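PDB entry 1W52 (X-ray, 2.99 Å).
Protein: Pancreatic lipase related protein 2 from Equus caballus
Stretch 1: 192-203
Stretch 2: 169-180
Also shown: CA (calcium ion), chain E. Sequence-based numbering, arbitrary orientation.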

# COMPACT_ATOMS: atom_id res chain seq x y z
N ARG A 192 -3.89 17.11 -9.66
CA ARG A 192 -3.75 15.85 -9.07
C ARG A 192 -2.34 15.65 -8.49
O ARG A 192 -1.78 16.55 -7.83
CB ARG A 192 -4.21 14.77 -10.06
CG ARG A 192 -3.41 14.61 -11.33
CD ARG A 192 -4.00 13.58 -12.17
NE ARG A 192 -3.28 13.20 -13.39
CZ ARG A 192 -2.07 12.64 -13.44
NH1 ARG A 192 -1.33 12.46 -12.36
NH2 ARG A 192 -1.56 12.29 -14.61
N LEU A 193 -1.85 14.42 -8.64
CA LEU A 193 -0.62 13.95 -8.08
C LEU A 193 0.02 13.10 -9.18
O LEU A 193 -0.63 12.19 -9.77
CB LEU A 193 -0.88 13.10 -6.82
CG LEU A 193 0.24 12.06 -6.54
CD1 LEU A 193 1.57 12.74 -6.33
CD2 LEU A 193 0.02 11.06 -5.37
N ASP A 194 1.28 13.39 -9.46
CA ASP A 194 1.97 12.71 -10.54
C ASP A 194 3.40 12.76 -10.16
O ASP A 194 3.74 13.54 -9.27
CB ASP A 194 1.71 13.44 -11.88
CG ASP A 194 2.45 14.79 -12.00
OD1 ASP A 194 1.97 15.81 -11.40
OD2 ASP A 194 3.49 14.88 -12.74
N PRO A 195 4.26 12.03 -10.86
CA PRO A 195 5.66 11.86 -10.45
C PRO A 195 6.47 13.17 -10.35
O PRO A 195 7.54 13.24 -9.74
CB PRO A 195 6.24 10.96 -11.55
CG PRO A 195 5.01 10.24 -12.22
CD PRO A 195 3.99 11.35 -12.14
N SER A 196 5.97 14.20 -10.99
CA SER A 196 6.64 15.48 -11.01
C SER A 196 6.48 16.25 -9.71
O SER A 196 7.06 17.33 -9.59
CB SER A 196 6.11 16.34 -12.19
OG SER A 196 4.93 17.08 -11.86
N ASP A 197 5.70 15.78 -8.75
CA ASP A 197 5.45 16.64 -7.61
C ASP A 197 6.52 16.43 -6.55
O ASP A 197 6.63 17.19 -5.59
CB ASP A 197 4.02 16.44 -7.04
CG ASP A 197 2.91 16.70 -8.07
OD1 ASP A 197 2.91 17.74 -8.80
OD2 ASP A 197 1.96 15.92 -8.22
N ALA A 198 7.32 15.37 -6.73
CA ALA A 198 8.44 15.09 -5.82
C ALA A 198 9.58 14.42 -6.55
O ALA A 198 9.42 14.00 -7.69
CB ALA A 198 8.02 14.28 -4.66
N GLN A 199 10.74 14.36 -5.91
CA GLN A 199 11.87 13.69 -6.52
C GLN A 199 11.53 12.23 -6.66
O GLN A 199 12.00 11.54 -7.55
CB GLN A 199 13.12 13.86 -5.65
CG GLN A 199 13.56 15.32 -5.42
CD GLN A 199 14.26 15.93 -6.61
OE1 GLN A 199 13.99 15.59 -7.76
NE2 GLN A 199 15.16 16.85 -6.33
N PHE A 200 10.67 11.78 -5.75
CA PHE A 200 10.19 10.41 -5.72
C PHE A 200 8.75 10.35 -5.24
O PHE A 200 8.43 10.81 -4.12
CB PHE A 200 11.03 9.63 -4.75
CG PHE A 200 10.65 8.19 -4.65
CD1 PHE A 200 10.39 7.42 -5.80
CD2 PHE A 200 10.57 7.56 -3.40
CE1 PHE A 200 10.08 6.06 -5.70
CE2 PHE A 200 10.27 6.19 -3.32
CZ PHE A 200 10.03 5.46 -4.47
N VAL A 201 7.91 9.73 -6.09
CA VAL A 201 6.50 9.49 -5.78
C VAL A 201 6.25 7.99 -5.86
O VAL A 201 6.49 7.34 -6.89
CB VAL A 201 5.52 10.20 -6.79
CG1 VAL A 201 4.06 9.98 -6.42
CG2 VAL A 201 5.79 11.73 -6.91
N ASP A 202 5.73 7.46 -4.77
CA ASP A 202 5.33 6.05 -4.74
C ASP A 202 3.86 5.94 -4.36
O ASP A 202 3.39 6.59 -3.44
CB ASP A 202 6.17 5.27 -3.74
CG ASP A 202 6.17 5.91 -2.35
OD1 ASP A 202 6.12 7.18 -2.26
OD2 ASP A 202 6.21 5.21 -1.30
N VAL A 203 3.14 5.08 -5.03
CA VAL A 203 1.72 4.97 -4.78
C VAL A 203 1.29 3.55 -4.41
O VAL A 203 1.72 2.59 -5.02
CB VAL A 203 0.96 5.42 -6.02
CG1 VAL A 203 -0.51 5.70 -5.68
CG2 VAL A 203 1.62 6.65 -6.59
CA CA E . 0.72 17.30 -9.86
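Stretch 2 (169-180) GRVGRVTGLDPA

The polar contacts of stretch 2 with stretch 1 centre on Asp 202, whose carboxylate pairs with the guanidinium of Arg 173 and accepts a hydrogen bond from Thr 175 OG1. Arg 173, extended with chi1 to chi3 all t, points its CA-to-CB bond sideways, and its end comes nearer, reaching this carboxylate: NH2 lies 2.6 Å from Asp 202 OD2 in a salt bridge, and NE lies 3.3 Å from Asp 202 OD1; both hydrogen bonds are weak, with angles of 129° and 134°. Thr 175 OG1 donates to the same Asp 202 OD1 at 2.6 Å, from the same face of the sheet. In the backbone, residues 173-177 form a strand that runs parallel to strand 201-203, with a crossing angle of -15° and a closest axial approach of 4.7 Å. Val 201 pairs with Val 174, Asp 202 with Thr 175 and Val 203 with Gly 176, at CA-CA distances of 5.1, 4.9 and 4.6 Å. The backbone ladder alternates between the strands: Val 174 N donates to Phe 200 O (3.0 Å), Asp 202 N to Val 174 O (3.3 Å) and Gly 176 N to Asp 202 O (2.9 Å). Ahead of the strands, Gln 199 N donates to Val 171 O at 2.9 Å, extending the attachment into the loop. There Gly 169, at a positive phi of 70°, packs its CA 3.7 Å from Asp 197 O; an ideal CB would clash with Ser 196 O. On the face shared by Val 201 and Val 174, Val 174 CG1 meets Ala 198 CB at 3.4 Å, Val 201 CG2 at 3.8 Å and Leu 193 CD1 at 4.3 Å. Farther along, Gly 176 leaves room for Leu 193, whose CD2 lies 4.1 Å from Gly 176 CA, while Val 203 CG1 packs 3.5 Å from Pro 179 CD. The contact buries 784 Å², both sides summed.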

# COMPACT_ATOMS: atom_id res chain seq x y z
N GLY A 169 8.81 20.44 -7.31
CA GLY A 169 9.36 19.09 -7.19
C GLY A 169 10.67 18.94 -6.41
O GLY A 169 11.43 17.97 -6.63
N ARG A 170 10.89 19.86 -5.47
CA ARG A 170 12.12 19.94 -4.68
C ARG A 170 12.05 19.00 -3.48
O ARG A 170 13.06 18.67 -2.88
CB ARG A 170 12.38 21.41 -4.21
CG ARG A 170 13.32 22.24 -5.10
CD ARG A 170 14.61 21.48 -5.48
NE ARG A 170 15.27 21.98 -6.68
CZ ARG A 170 16.02 21.24 -7.51
NH1 ARG A 170 16.22 19.94 -7.29
NH2 ARG A 170 16.57 21.81 -8.58
N VAL A 171 10.84 18.58 -3.16
CA VAL A 171 10.55 17.73 -2.01
C VAL A 171 10.91 16.27 -2.34
O VAL A 171 10.59 15.74 -3.38
CB VAL A 171 9.06 17.91 -1.57
CG1 VAL A 171 8.17 18.07 -2.79
CG2 VAL A 171 8.55 16.74 -0.77
N GLY A 172 11.60 15.63 -1.42
CA GLY A 172 12.26 14.38 -1.71
C GLY A 172 11.34 13.23 -1.96
O GLY A 172 11.66 12.33 -2.72
N ARG A 173 10.20 13.21 -1.29
CA ARG A 173 9.24 12.13 -1.50
C ARG A 173 7.85 12.44 -1.02
O ARG A 173 7.64 12.93 0.09
CB ARG A 173 9.70 10.91 -0.76
CG ARG A 173 8.92 9.68 -0.99
CD ARG A 173 9.35 8.64 -0.00
NE ARG A 173 8.80 7.32 -0.26
CZ ARG A 173 8.74 6.36 0.66
NH1 ARG A 173 9.17 6.60 1.88
NH2 ARG A 173 8.26 5.15 0.36
N VAL A 174 6.91 12.12 -1.89
CA VAL A 174 5.52 12.09 -1.53
C VAL A 174 5.06 10.68 -1.87
O VAL A 174 5.44 10.11 -2.90
CB VAL A 174 4.67 13.23 -2.19
CG1 VAL A 174 4.89 13.29 -3.62
CG2 VAL A 174 3.18 12.98 -2.00
N THR A 175 4.31 10.13 -0.93
CA THR A 175 3.73 8.80 -1.02
C THR A 175 2.22 8.96 -1.05
O THR A 175 1.62 9.61 -0.19
CB THR A 175 4.13 8.01 0.20
OG1 THR A 175 5.55 7.72 0.17
CG2 THR A 175 3.43 6.67 0.19
N GLY A 176 1.59 8.38 -2.06
CA GLY A 176 0.14 8.46 -2.20
C GLY A 176 -0.57 7.20 -1.71
O GLY A 176 -0.51 6.19 -2.35
N LEU A 177 -1.22 7.26 -0.56
CA LEU A 177 -2.00 6.12 -0.08
C LEU A 177 -3.43 6.15 -0.65
O LEU A 177 -4.28 6.97 -0.24
CB LEU A 177 -2.02 6.12 1.43
CG LEU A 177 -0.63 6.05 2.02
CD1 LEU A 177 -0.83 5.57 3.40
CD2 LEU A 177 0.28 5.07 1.31
N ASP A 178 -3.64 5.26 -1.62
CA ASP A 178 -4.82 5.23 -2.50
C ASP A 178 -5.42 6.59 -2.84
O ASP A 178 -6.45 7.03 -2.32
CB ASP A 178 -5.89 4.34 -1.91
CG ASP A 178 -6.91 3.89 -2.94
OD1 ASP A 178 -6.54 3.41 -4.08
OD2 ASP A 178 -8.12 4.00 -2.64
N PRO A 179 -4.75 7.28 -3.76
CA PRO A 179 -5.19 8.62 -4.16
C PRO A 179 -6.63 8.58 -4.65
O PRO A 179 -7.02 7.68 -5.36
CB PRO A 179 -4.25 8.96 -5.31
CG PRO A 179 -3.05 8.02 -5.13
CD PRO A 179 -3.54 6.81 -4.45
N ALA A 180 -7.40 9.59 -4.28
CA ALA A 180 -8.81 9.65 -4.64
C ALA A 180 -8.97 9.68 -6.14
O ALA A 180 -8.14 10.26 -6.85
CB ALA A 180 -9.42 10.88 -4.04